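Local coordinates for protein cytosol aminopeptidase (Staphylococcus aureus subsp. aureus, PDB 3KZW) that probably removes residues from the N termini of peptides as a metal-dependent cytosolic leucyl aminopeptidase assembled from six subunits, at residues S76-I81 / Y108-K113; Y82-D87 / Y93-V98; V98-L103 / L112-H117; I266-K271 / E318-L323. One frame throughout, in Å; residues are numbered along the deposited sequence.

From the N terminus, 76-81 opens a loop that contact 1 closes on helix 108-124. Nested inside it, contact 2 pairs strands 81-88 and 91-101 as a hairpin. Strand 91-101 runs on into contact 3, whose loop returns to the same helix; contacts 1 and 3 share Leu112 and Lys113, and their centres are about 2 Å apart. Val98 belongs to both contacts 2 and 3. Together these three tie the hairpin edge of the N-terminal sheet, the turn before it and helix 108-124 into one unit. Contact 4 follows in series within the catalytic region, joining strand 262-269 to helix 308-322; its centre lies about 32 Å from those of contacts 1 and 3.

Contact 1 (S76-I81 / Y108-K113); sequences SKVGKI and YQDMLK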
loop_
_atom_site.group_PDB
_atom_site.type_symbol
_atom_site.label_atom_id
_atom_site.label_comp_id
_atom_site.label_asym_id
_atom_site.label_seq_id
_atom_site.Cartn_x
_atom_site.Cartn_y
_atom_site.Cartn_z
ATOM N N SER A 76 45.570 -17.913 15.110
ATOM C CA SER A 76 45.455 -16.735 15.956
ATOM C C SER A 76 44.268 -15.826 15.629
ATOM O O SER A 76 44.028 -14.849 16.341
ATOM C CB SER A 76 46.750 -15.931 15.902
ATOM O OG SER A 76 47.003 -15.461 14.592
ATOM N N LYS A 77 43.532 -16.138 14.564
ATOM C CA LYS A 77 42.394 -15.318 14.147
ATOM C C LYS A 77 41.455 -15.058 15.328
ATOM O O LYS A 77 41.031 -15.991 16.006
ATOM C CB LYS A 77 41.649 -15.975 12.980
ATOM C CG LYS A 77 40.716 -15.045 12.220
ATOM C CD LYS A 77 40.019 -15.780 11.079
ATOM C CE LYS A 77 39.068 -14.866 10.299
ATOM N NZ LYS A 77 37.865 -14.480 11.091
ATOM N N VAL A 78 41.156 -13.782 15.571
ATOM C CA VAL A 78 40.387 -13.348 16.744
ATOM C C VAL A 78 39.083 -14.128 16.926
ATOM O O VAL A 78 38.186 -14.074 16.078
ATOM C CB VAL A 78 40.082 -11.824 16.702
ATOM C CG1 VAL A 78 39.326 -11.387 17.954
ATOM C CG2 VAL A 78 41.367 -11.022 16.560
ATOM N N GLY A 79 39.001 -14.857 18.035
ATOM C CA GLY A 79 37.785 -15.564 18.422
ATOM C C GLY A 79 37.528 -16.885 17.720
ATOM O O GLY A 79 36.467 -17.486 17.903
ATOM N N LYS A 80 38.488 -17.342 16.917
ATOM C CA LYS A 80 38.343 -18.616 16.204
ATOM C C LYS A 80 38.802 -19.786 17.064
ATOM O O LYS A 80 39.863 -19.733 17.689
ATOM C CB LYS A 80 39.102 -18.602 14.873
ATOM C CG LYS A 80 38.767 -19.781 13.970
ATOM C CD LYS A 80 39.440 -19.666 12.618
ATOM C CE LYS A 80 39.147 -20.886 11.751
ATOM N NZ LYS A 80 40.107 -21.004 10.609
ATOM N N ILE A 81 37.992 -20.840 17.087
ATOM C CA ILE A 81 38.263 -22.015 17.906
ATOM C C ILE A 81 38.989 -23.089 17.099
ATOM O O ILE A 81 38.544 -23.470 16.016
ATOM C CB ILE A 81 36.956 -22.593 18.536
ATOM C CG1 ILE A 81 36.184 -21.514 19.311
ATOM C CG2 ILE A 81 37.252 -23.800 19.425
ATOM C CD1 ILE A 81 36.899 -20.941 20.531
ATOM N N TYR A 108 38.513 -4.091 23.478
ATOM C CA TYR A 108 37.590 -4.699 24.436
ATOM C C TYR A 108 36.555 -5.574 23.726
ATOM O O TYR A 108 36.133 -6.605 24.256
ATOM C CB TYR A 108 36.902 -3.623 25.283
ATOM C CG TYR A 108 35.917 -4.162 26.302
ATOM C CD1 TYR A 108 36.359 -4.762 27.479
ATOM C CD2 TYR A 108 34.541 -4.062 26.089
ATOM C CE1 TYR A 108 35.458 -5.257 28.418
ATOM C CE2 TYR A 108 33.629 -4.553 27.021
ATOM C CZ TYR A 108 34.095 -5.150 28.182
ATOM O OH TYR A 108 33.193 -5.634 29.106
ATOM N N GLN A 109 36.154 -5.153 22.527
ATOM C CA GLN A 109 35.260 -5.940 21.675
ATOM C C GLN A 109 35.891 -7.293 21.341
ATOM O O GLN A 109 35.223 -8.326 21.403
ATOM C CB GLN A 109 34.928 -5.172 20.392
ATOM C CG GLN A 109 33.882 -5.841 19.507
ATOM C CD GLN A 109 33.742 -5.166 18.154
ATOM O OE1 GLN A 109 32.708 -4.570 17.849
ATOM N NE2 GLN A 109 34.790 -5.250 17.337
ATOM N N ASP A 110 37.179 -7.273 20.996
ATOM C CA ASP A 110 37.942 -8.492 20.727
ATOM C C ASP A 110 37.899 -9.447 21.918
ATOM O O ASP A 110 37.687 -10.644 21.741
ATOM C CB ASP A 110 39.395 -8.165 20.356
ATOM C CG ASP A 110 39.524 -7.478 18.997
ATOM O OD1 ASP A 110 38.673 -7.712 18.111
ATOM O OD2 ASP A 110 40.492 -6.706 18.811
ATOM N N MET A 111 38.081 -8.908 23.126
ATOM C CA MET A 111 38.028 -9.697 24.363
ATOM C C MET A 111 36.663 -10.361 24.554
ATOM O O MET A 111 36.586 -11.517 24.972
ATOM C CB MET A 111 38.367 -8.838 25.590
ATOM C CG MET A 111 39.810 -8.350 25.675
ATOM S SD MET A 111 40.038 -7.162 27.033
ATOM C CE MET A 111 41.577 -6.333 26.570
ATOM N N LEU A 112 35.594 -9.627 24.244
ATOM C CA LEU A 112 34.231 -10.166 24.307
ATOM C C LEU A 112 34.016 -11.276 23.277
ATOM O O LEU A 112 33.337 -12.266 23.550
ATOM C CB LEU A 112 33.192 -9.059 24.111
ATOM C CG LEU A 112 33.047 -7.977 25.183
ATOM C CD1 LEU A 112 32.038 -6.936 24.735
ATOM C CD2 LEU A 112 32.640 -8.562 26.530
ATOM N N LYS A 113 34.605 -11.096 22.100
ATOM C CA LYS A 113 34.544 -12.085 21.031
ATOM C C LYS A 113 35.349 -13.338 21.390
ATOM O O LYS A 113 34.924 -14.454 21.091
ATOM C CB LYS A 113 35.048 -11.475 19.718
ATOM C CG LYS A 113 34.707 -12.284 18.472
ATOM C CD LYS A 113 35.252 -11.640 17.202
ATOM C CE LYS A 113 34.389 -10.474 16.733
ATOM N NZ LYS A 113 34.970 -9.806 15.533
#
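Val78 makes the main apolar approach of 76-81 to the helix segment 108-113. Its CG1 methyl, anti to the backbone N (chi1 -178°), meets Asp110 at OD1, 3.7 Å from CG1, and at CB. The two side chains cross at about a right angle, and the methyl lies nearest the OD1 oxygen, with CB and CG slightly farther. Lys113 adds its aliphatic part: the chain bends at its third torsion (-79°), and CD passes 4.0 Å from Val78 O and 4.2 Å from Val78 CG1. Backbone packing completes the interface, with Gly79 CA 4.1 Å from Lys113 O.

No hydrogen bond joins the two segments, and several polar groups bond elsewhere. Asp110 OD2 accepts from the backbone N of Ser107, and Gly79 O bonds to His117 ND1 farther along the helix. Gly79 and Lys80 also share backbone hydrogen bonds with Gly99.

The geometry on the 76-81 side is that of a type II beta turn from Lys77 to Lys80, closed by Lys80 N to Lys77 O at 3.0 Å. Gly79 occupies its third position with positive phi (80°), and the turn leads into strand 81-88 of the N-terminal domain while resting on the start of helix 108-124.

Contact 2 (Y82-D87 / Y93-V98); sequences YTTAFD and YRLITV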
loop_
_atom_site.group_PDB
_atom_site.type_symbol
_atom_site.label_atom_id
_atom_site.label_comp_id
_atom_site.label_asym_id
_atom_site.label_seq_id
_atom_site.Cartn_x
_atom_site.Cartn_y
_atom_site.Cartn_z
ATOM N N TYR A 82 40.118 -23.552 17.631
ATOM C CA TYR A 82 40.854 -24.685 17.074
ATOM C C TYR A 82 40.977 -25.762 18.140
ATOM O O TYR A 82 41.239 -25.457 19.303
ATOM C CB TYR A 82 42.263 -24.274 16.648
ATOM C CG TYR A 82 42.347 -23.203 15.587
ATOM C CD1 TYR A 82 42.292 -21.848 15.927
ATOM C CD2 TYR A 82 42.518 -23.541 14.245
ATOM C CE1 TYR A 82 42.378 -20.857 14.953
ATOM C CE2 TYR A 82 42.611 -22.559 13.260
ATOM C CZ TYR A 82 42.541 -21.221 13.622
ATOM O OH TYR A 82 42.634 -20.245 12.654
ATOM N N THR A 83 40.787 -27.019 17.751
ATOM C CA THR A 83 41.033 -28.134 18.664
ATOM C C THR A 83 42.002 -29.139 18.063
ATOM O O THR A 83 42.049 -29.313 16.846
ATOM C CB THR A 83 39.737 -28.853 19.103
ATOM O OG1 THR A 83 39.029 -29.331 17.954
ATOM C CG2 THR A 83 38.843 -27.918 19.910
ATOM N N THR A 84 42.781 -29.783 18.929
ATOM C CA THR A 84 43.739 -30.806 18.513
ATOM C C THR A 84 44.119 -31.738 19.661
ATOM O O THR A 84 43.993 -31.381 20.833
ATOM C CB THR A 84 45.026 -30.184 17.898
ATOM O OG1 THR A 84 45.917 -31.225 17.480
ATOM C CG2 THR A 84 45.741 -29.276 18.892
ATOM N N ALA A 85 44.573 -32.938 19.310
ATOM C CA ALA A 85 45.201 -33.830 20.274
ATOM C C ALA A 85 46.559 -33.242 20.633
ATOM O O ALA A 85 47.316 -32.828 19.752
ATOM C CB ALA A 85 45.356 -35.222 19.694
ATOM N N PHE A 86 46.857 -33.194 21.927
ATOM C CA PHE A 86 48.068 -32.542 22.408
ATOM C C PHE A 86 48.772 -33.399 23.446
ATOM O O PHE A 86 48.222 -33.674 24.515
ATOM C CB PHE A 86 47.728 -31.161 22.982
ATOM C CG PHE A 86 48.924 -30.283 23.224
ATOM C CD1 PHE A 86 49.705 -29.836 22.161
ATOM C CD2 PHE A 86 49.255 -29.880 24.515
ATOM C CE1 PHE A 86 50.811 -29.015 22.383
ATOM C CE2 PHE A 86 50.356 -29.058 24.749
ATOM C CZ PHE A 86 51.137 -28.624 23.681
ATOM N N ASP A 87 49.988 -33.824 23.120
ATOM C CA ASP A 87 50.792 -34.629 24.029
ATOM C C ASP A 87 51.688 -33.768 24.911
ATOM O O ASP A 87 52.536 -33.019 24.417
ATOM C CB ASP A 87 51.643 -35.641 23.254
ATOM C CG ASP A 87 50.858 -36.874 22.836
ATOM O OD1 ASP A 87 49.669 -37.005 23.210
ATOM O OD2 ASP A 87 51.442 -37.722 22.128
ATOM N N TYR A 93 46.128 -34.964 25.776
ATOM C CA TYR A 93 45.136 -33.978 26.185
ATOM C C TYR A 93 44.317 -33.484 25.000
ATOM O O TYR A 93 44.787 -33.480 23.860
ATOM C CB TYR A 93 45.820 -32.788 26.867
ATOM C CG TYR A 93 46.233 -33.039 28.303
ATOM C CD1 TYR A 93 47.415 -33.714 28.604
ATOM C CD2 TYR A 93 45.443 -32.594 29.362
ATOM C CE1 TYR A 93 47.796 -33.944 29.923
ATOM C CE2 TYR A 93 45.815 -32.821 30.685
ATOM C CZ TYR A 93 46.993 -33.496 30.957
ATOM O OH TYR A 93 47.374 -33.727 32.259
ATOM N N ARG A 94 43.083 -33.078 25.282
ATOM C CA ARG A 94 42.273 -32.356 24.315
ATOM C C ARG A 94 42.604 -30.876 24.452
ATOM O O ARG A 94 42.262 -30.248 25.453
ATOM C CB ARG A 94 40.780 -32.602 24.562
ATOM C CG ARG A 94 39.864 -31.996 23.509
ATOM C CD ARG A 94 38.404 -32.123 23.901
ATOM N NE ARG A 94 37.525 -31.556 22.883
ATOM C CZ ARG A 94 36.198 -31.539 22.949
ATOM N NH1 ARG A 94 35.566 -32.062 23.992
ATOM N NH2 ARG A 94 35.497 -30.993 21.966
ATOM N N LEU A 95 43.289 -30.332 23.453
ATOM C CA LEU A 95 43.660 -28.922 23.458
ATOM C C LEU A 95 42.604 -28.071 22.763
ATOM O O LEU A 95 42.215 -28.358 21.633
ATOM C CB LEU A 95 45.031 -28.720 22.805
ATOM C CG LEU A 95 45.593 -27.296 22.701
ATOM C CD1 LEU A 95 45.704 -26.641 24.067
ATOM C CD2 LEU A 95 46.940 -27.300 21.997
ATOM N N ILE A 96 42.147 -27.031 23.456
ATOM C CA ILE A 96 41.201 -26.072 22.897
ATOM C C ILE A 96 41.870 -24.706 22.771
ATOM O O ILE A 96 42.322 -24.120 23.758
ATOM C CB ILE A 96 39.901 -25.982 23.728
ATOM C CG1 ILE A 96 39.189 -27.339 23.740
ATOM C CG2 ILE A 96 38.971 -24.899 23.165
ATOM C CD1 ILE A 96 38.115 -27.472 24.795
ATOM N N THR A 97 41.926 -24.218 21.538
ATOM C CA THR A 97 42.608 -22.979 21.202
ATOM C C THR A 97 41.607 -21.920 20.759
ATOM O O THR A 97 40.715 -22.197 19.955
ATOM C CB THR A 97 43.670 -23.244 20.107
ATOM O OG1 THR A 97 44.899 -23.632 20.731
ATOM C CG2 THR A 97 43.914 -22.019 19.232
ATOM N N VAL A 98 41.748 -20.715 21.309
ATOM C CA VAL A 98 41.004 -19.551 20.831
ATOM C C VAL A 98 41.981 -18.448 20.412
ATOM O O VAL A 98 42.889 -18.094 21.163
ATOM C CB VAL A 98 39.948 -19.048 21.868
ATOM C CG1 VAL A 98 40.594 -18.681 23.200
ATOM C CG2 VAL A 98 39.138 -17.883 21.311
HETATM O O HOH W 1 37.841 -31.340 20.183
#
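Leu95 O is approached by two groups of the facing strand: Thr84 N donates a hydrogen bond at 3.1 Å, and Thr83 CA makes a CA-H...O contact at 3.2 Å. The return bond, Leu95 N to Thr84 O, is 2.9 Å long. Tyr82 with Thr97 and Phe86 with Tyr93 form the other two hydrogen-bonded pairs, also doubly bonded; Thr83 with Ile96 and Ala85 with Arg94 are the non-hydrogen-bonded pairs between them. The strand axes run antiparallel at 157°.

On the face bearing Tyr82, Thr84 and Phe86, Leu95 CD2 lies over one side of the Phe86 ring, 4.0 Å from its centroid, in a CH-pi contact 24° off the normal. Thr84 CG2 packs alongside Leu95, and Thr97 CG2 comes obliquely to the Tyr82 ring, 3.7 Å from CD1.

On the face bearing Thr83 and Ile96, their CG2 and CG1 atoms touch. The fully extended Arg94 side chain (chi1 -174°) brings NE 2.7 Å from a water that accepts from it and weakly reaches Thr83 OG1; NH2 forms a salt bridge with Glu125.

Thr84 OG1 also bonds to Ala85 N of the second subunit. The chemistry thus divides: six backbone bonds fix the hairpin register, Phe86 and Leu95 give one face its apolar contact, and the other combines Thr83-Ile96 packing with the water and salt bridge of Arg94.

Contact 3 (V98-L103 / L112-H117); sequences VGLGNL and LKIWGH
No aromatic ring lies between Val98, Gly99, Leu100 and Ile114, the four residues that meet here; the flat group at the interface is the Gly99 carbonyl, whose O comes 3.4 Å from Ile114 CG1. The nearby indole of Trp115 belongs to another side of the helix, where it stacks with Phe137.

Ile114 therefore carries the helix side alone. Its CG2 branch, anti to the backbone N (chi1 of CG1 being -70°), touches two strand residues, from directions about a right angle apart: Val98 CG2 at 3.9 Å and Leu100 CD2 at 3.8 Å from Ile114 CG2. The CD1 end reaches Leu100 as well, 3.8 Å from Leu100 CD2. Both Val98 and Leu100 cross the isoleucine at about a right angle. Val98 also touches the helix backbone, with CG2 3.6 Å from Ile114 O.

No hydrogen bond spans the segments. All four touching residues are buried, and the join is made by branched aliphatic groups and by two backbone carbonyl oxygens, Gly99 O and Ile114 O.

The axes of strand 98-101 and helix 112-117 run almost antiparallel (177°), 8.5 Å apart at closest approach. The strand lies between 39-45 and 81-88 in the mixed sheet of the N-terminal domain: Val98 and Leu100 bond through the backbone to Ile44. Helix 108-124 packs on this sheet, with helix 144-157 meeting it through Leu112 and Trp115 and the turn 77-80 alongside.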
loop_
_atom_site.group_PDB
_atom_site.type_symbol
_atom_site.label_atom_id
_atom_site.label_comp_id
_atom_site.label_asym_id
_atom_site.label_seq_id
_atom_site.Cartn_x
_atom_site.Cartn_y
_atom_site.Cartn_z
ATOM N N VAL A 98 41.748 -20.715 21.309
ATOM C CA VAL A 98 41.004 -19.551 20.831
ATOM C C VAL A 98 41.981 -18.448 20.412
ATOM O O VAL A 98 42.889 -18.094 21.163
ATOM C CB VAL A 98 39.948 -19.048 21.868
ATOM C CG1 VAL A 98 40.594 -18.681 23.200
ATOM C CG2 VAL A 98 39.138 -17.883 21.311
ATOM N N GLY A 99 41.800 -17.935 19.199
ATOM C CA GLY A 99 42.669 -16.895 18.655
ATOM C C GLY A 99 42.521 -15.560 19.359
ATOM O O GLY A 99 41.419 -15.175 19.760
ATOM N N LEU A 100 43.640 -14.855 19.506
ATOM C CA LEU A 100 43.659 -13.556 20.180
ATOM C C LEU A 100 44.017 -12.419 19.230
ATOM O O LEU A 100 43.841 -11.248 19.567
ATOM C CB LEU A 100 44.638 -13.572 21.356
ATOM C CG LEU A 100 44.605 -14.740 22.348
ATOM C CD1 LEU A 100 45.837 -14.692 23.226
ATOM C CD2 LEU A 100 43.341 -14.736 23.196
ATOM N N GLY A 101 44.514 -12.773 18.046
ATOM C CA GLY A 101 44.969 -11.793 17.061
ATOM C C GLY A 101 46.242 -11.110 17.508
ATOM O O GLY A 101 47.010 -11.667 18.291
ATOM N N ASN A 102 46.468 -9.899 17.009
ATOM C CA ASN A 102 47.611 -9.099 17.433
ATOM C C ASN A 102 47.333 -8.504 18.805
ATOM O O ASN A 102 46.327 -7.816 18.993
ATOM C CB ASN A 102 47.904 -7.992 16.416
ATOM C CG ASN A 102 49.339 -7.509 16.473
ATOM O OD1 ASN A 102 49.861 -7.168 17.538
ATOM N ND2 ASN A 102 49.989 -7.466 15.315
ATOM N N LEU A 103 48.217 -8.786 19.760
ATOM C CA LEU A 103 48.043 -8.341 21.146
ATOM C C LEU A 103 48.197 -6.831 21.325
ATOM O O LEU A 103 47.674 -6.262 22.284
ATOM C CB LEU A 103 49.002 -9.084 22.080
ATOM C CG LEU A 103 48.718 -10.556 22.389
ATOM C CD1 LEU A 103 49.891 -11.175 23.134
ATOM C CD2 LEU A 103 47.428 -10.727 23.181
ATOM N N LEU A 112 35.594 -9.627 24.244
ATOM C CA LEU A 112 34.231 -10.166 24.307
ATOM C C LEU A 112 34.016 -11.276 23.277
ATOM O O LEU A 112 33.337 -12.266 23.550
ATOM C CB LEU A 112 33.192 -9.059 24.111
ATOM C CG LEU A 112 33.047 -7.977 25.183
ATOM C CD1 LEU A 112 32.038 -6.936 24.735
ATOM C CD2 LEU A 112 32.640 -8.562 26.530
ATOM N N LYS A 113 34.605 -11.096 22.100
ATOM C CA LYS A 113 34.544 -12.085 21.031
ATOM C C LYS A 113 35.349 -13.338 21.390
ATOM O O LYS A 113 34.924 -14.454 21.091
ATOM C CB LYS A 113 35.048 -11.475 19.718
ATOM C CG LYS A 113 34.707 -12.284 18.472
ATOM C CD LYS A 113 35.252 -11.640 17.202
ATOM C CE LYS A 113 34.389 -10.474 16.733
ATOM N NZ LYS A 113 34.970 -9.806 15.533
ATOM N N ILE A 114 36.501 -13.140 22.035
ATOM C CA ILE A 114 37.381 -14.236 22.451
ATOM C C ILE A 114 36.718 -15.109 23.518
ATOM O O ILE A 114 36.571 -16.315 23.322
ATOM C CB ILE A 114 38.765 -13.717 22.949
ATOM C CG1 ILE A 114 39.585 -13.165 21.781
ATOM C CG2 ILE A 114 39.550 -14.824 23.651
ATOM C CD1 ILE A 114 40.655 -12.169 22.194
ATOM N N TRP A 115 36.320 -14.498 24.633
ATOM C CA TRP A 115 35.669 -15.225 25.727
ATOM C C TRP A 115 34.303 -15.765 25.305
ATOM O O TRP A 115 33.919 -16.872 25.689
ATOM C CB TRP A 115 35.521 -14.344 26.973
ATOM C CG TRP A 115 36.814 -13.990 27.647
ATOM C CD1 TRP A 115 37.344 -12.738 27.799
ATOM C CD2 TRP A 115 37.738 -14.894 28.271
ATOM N NE1 TRP A 115 38.539 -12.807 28.473
ATOM C CE2 TRP A 115 38.807 -14.116 28.773
ATOM C CE3 TRP A 115 37.770 -16.285 28.450
ATOM C CZ2 TRP A 115 39.895 -14.683 29.447
ATOM C CZ3 TRP A 115 38.854 -16.848 29.117
ATOM C CH2 TRP A 115 39.901 -16.045 29.607
ATOM N N GLY A 116 33.584 -14.976 24.508
ATOM C CA GLY A 116 32.262 -15.344 24.014
ATOM C C GLY A 116 32.254 -16.641 23.233
ATOM O O GLY A 116 31.541 -17.578 23.590
ATOM N N HIS A 117 33.056 -16.698 22.174
ATOM C CA HIS A 117 33.138 -17.895 21.338
ATOM C C HIS A 117 33.682 -19.109 22.092
ATOM O O HIS A 117 33.261 -20.242 21.839
ATOM C CB HIS A 117 33.965 -17.639 20.075
ATOM C CG HIS A 117 33.270 -16.795 19.051
ATOM N ND1 HIS A 117 33.950 -16.114 18.066
ATOM C CD2 HIS A 117 31.958 -16.512 18.867
ATOM C CE1 HIS A 117 33.088 -15.451 17.315
ATOM N NE2 HIS A 117 31.872 -15.676 17.780
#

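Contact 4 (I266-K271 / E318-L323); sequences ITYNGK and EAASRL
Going along 318-323, Ala320 is the first residue to touch the strand segment 266-271, and it does so at Tyr268. The methyl of Ala320 lies 4.4 Å from Tyr268 CE2, an apolar contact, while Ala320 O approaches the ring obliquely, 3.4 Å from Tyr268 OH. That hydroxyl has its hydrogen bond elsewhere, with Leu325 O just beyond the helix segment.

Ser321 comes next and makes the closer carbon packing. Its CA is 3.7 Å and its CB 3.8 Å from Tyr268 CE1, and its backbone N stands over one ring face, 4.3 Å above the plane and displaced toward the rim. On the opposite face lies Gly270 N, 3.8 Å above the plane, so the tyrosine is sandwiched between backbone of the loop just after its own strand and the helix. The ring gets there because CG is anti to the backbone N (chi1 165°). Ser321 OG has Ile317 O and Glu318 O as possible acceptors within the helix.

Arg322 faces away from the strand, and its NH2 bonds to Gln198 OE1. Its backbone N bonds to Glu318 O.

In the catalytic domain, strand 262-269 runs between 233-237 and 328-338, antiparallel to both; Tyr268 bonds through the backbone to Ile329. Helix 308-322 packs on this sheet, Ala320 and Ser321 against Tyr268 and Ala320 also against Ile329, while helix 188-208 meets its Glu318, Ala319 and Arg322.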
loop_
_atom_site.group_PDB
_atom_site.type_symbol
_atom_site.label_atom_id
_atom_site.label_comp_id
_atom_site.label_asym_id
_atom_site.label_seq_id
_atom_site.Cartn_x
_atom_site.Cartn_y
_atom_site.Cartn_z
ATOM N N ILE A 266 11.338 1.088 42.850
ATOM C CA ILE A 266 12.462 0.306 43.357
ATOM C C ILE A 266 13.501 1.244 43.962
ATOM O O ILE A 266 14.059 2.086 43.263
ATOM C CB ILE A 266 13.116 -0.529 42.227
ATOM C CG1 ILE A 266 12.090 -1.455 41.569
ATOM C CG2 ILE A 266 14.291 -1.338 42.760
ATOM C CD1 ILE A 266 12.524 -1.998 40.220
ATOM N N THR A 267 13.757 1.103 45.259
ATOM C CA THR A 267 14.760 1.939 45.925
ATOM C C THR A 267 15.961 1.131 46.407
ATOM O O THR A 267 15.811 0.052 46.984
ATOM C CB THR A 267 14.171 2.758 47.101
ATOM O OG1 THR A 267 13.511 1.880 48.017
ATOM C CG2 THR A 267 13.179 3.797 46.599
ATOM N N TYR A 268 17.152 1.663 46.148
ATOM C CA TYR A 268 18.392 1.088 46.645
ATOM C C TYR A 268 19.257 2.195 47.235
ATOM O O TYR A 268 19.677 3.106 46.524
ATOM C CB TYR A 268 19.134 0.349 45.526
ATOM C CG TYR A 268 20.582 0.031 45.836
ATOM C CD1 TYR A 268 20.922 -0.985 46.728
ATOM C CD2 TYR A 268 21.614 0.748 45.233
ATOM C CE1 TYR A 268 22.255 -1.275 47.015
ATOM C CE2 TYR A 268 22.947 0.465 45.512
ATOM C CZ TYR A 268 23.262 -0.548 46.401
ATOM O OH TYR A 268 24.580 -0.831 46.679
ATOM N N ASN A 269 19.507 2.114 48.540
ATOM C CA ASN A 269 20.329 3.098 49.233
ATOM C C ASN A 269 21.720 2.548 49.538
ATOM O O ASN A 269 21.966 1.994 50.612
ATOM C CB ASN A 269 19.624 3.592 50.503
ATOM C CG ASN A 269 18.342 4.354 50.199
ATOM O OD1 ASN A 269 18.371 5.426 49.593
ATOM N ND2 ASN A 269 17.209 3.803 50.620
ATOM N N GLY A 270 22.626 2.708 48.576
ATOM C CA GLY A 270 23.961 2.120 48.651
ATOM C C GLY A 270 24.993 2.899 49.442
ATOM O O GLY A 270 26.043 2.355 49.788
ATOM N N LYS A 271 24.719 4.170 49.715
ATOM C CA LYS A 271 25.638 4.970 50.524
ATOM C C LYS A 271 24.965 5.443 51.815
ATOM O O LYS A 271 25.628 5.732 52.811
ATOM C CB LYS A 271 26.327 6.076 49.710
ATOM C CG LYS A 271 25.429 6.945 48.851
ATOM C CD LYS A 271 26.244 8.065 48.210
ATOM C CE LYS A 271 25.407 8.866 47.221
ATOM N NZ LYS A 271 26.196 9.951 46.571
ATOM N N GLU A 318 19.867 -4.514 39.936
ATOM C CA GLU A 318 20.337 -5.830 40.373
ATOM C C GLU A 318 21.863 -5.884 40.430
ATOM O O GLU A 318 22.435 -6.413 41.388
ATOM C CB GLU A 318 19.785 -6.933 39.456
ATOM C CG GLU A 318 20.389 -8.330 39.656
ATOM C CD GLU A 318 19.931 -9.029 40.937
ATOM O OE1 GLU A 318 19.120 -8.458 41.694
ATOM O OE2 GLU A 318 20.383 -10.167 41.186
ATOM N N ALA A 319 22.510 -5.330 39.406
ATOM C CA ALA A 319 23.968 -5.292 39.339
ATOM C C ALA A 319 24.553 -4.363 40.399
ATOM O O ALA A 319 25.518 -4.717 41.075
ATOM C CB ALA A 319 24.425 -4.880 37.954
ATOM N N ALA A 320 23.954 -3.184 40.548
ATOM C CA ALA A 320 24.419 -2.190 41.512
ATOM C C ALA A 320 24.358 -2.698 42.952
ATOM O O ALA A 320 25.265 -2.431 43.746
ATOM C CB ALA A 320 23.629 -0.895 41.364
ATOM N N SER A 321 23.299 -3.438 43.274
ATOM C CA SER A 321 23.093 -3.959 44.626
ATOM C C SER A 321 24.024 -5.125 44.951
ATOM O O SER A 321 24.548 -5.218 46.066
ATOM C CB SER A 321 21.632 -4.362 44.840
ATOM O OG SER A 321 21.262 -5.438 43.997
ATOM N N ARG A 322 24.230 -6.006 43.973
ATOM C CA ARG A 322 25.120 -7.158 44.138
ATOM C C ARG A 322 26.588 -6.754 44.181
ATOM O O ARG A 322 27.404 -7.435 44.801
ATOM C CB ARG A 322 24.886 -8.195 43.039
ATOM C CG ARG A 322 23.687 -9.095 43.294
ATOM C CD ARG A 322 23.453 -10.053 42.139
ATOM N NE ARG A 322 24.469 -11.103 42.069
ATOM C CZ ARG A 322 24.535 -12.028 41.114
ATOM N NH1 ARG A 322 23.641 -12.046 40.130
ATOM N NH2 ARG A 322 25.499 -12.940 41.142
ATOM N N LEU A 323 26.915 -5.647 43.519
ATOM C CA LEU A 323 28.260 -5.081 43.579
ATOM C C LEU A 323 28.426 -4.172 44.795
ATOM O O LEU A 323 29.536 -3.718 45.087
ATOM C CB LEU A 323 28.591 -4.316 42.292
ATOM C CG LEU A 323 28.704 -5.105 40.983
ATOM C CD1 LEU A 323 29.111 -4.179 39.850
ATOM C CD2 LEU A 323 29.681 -6.265 41.107
#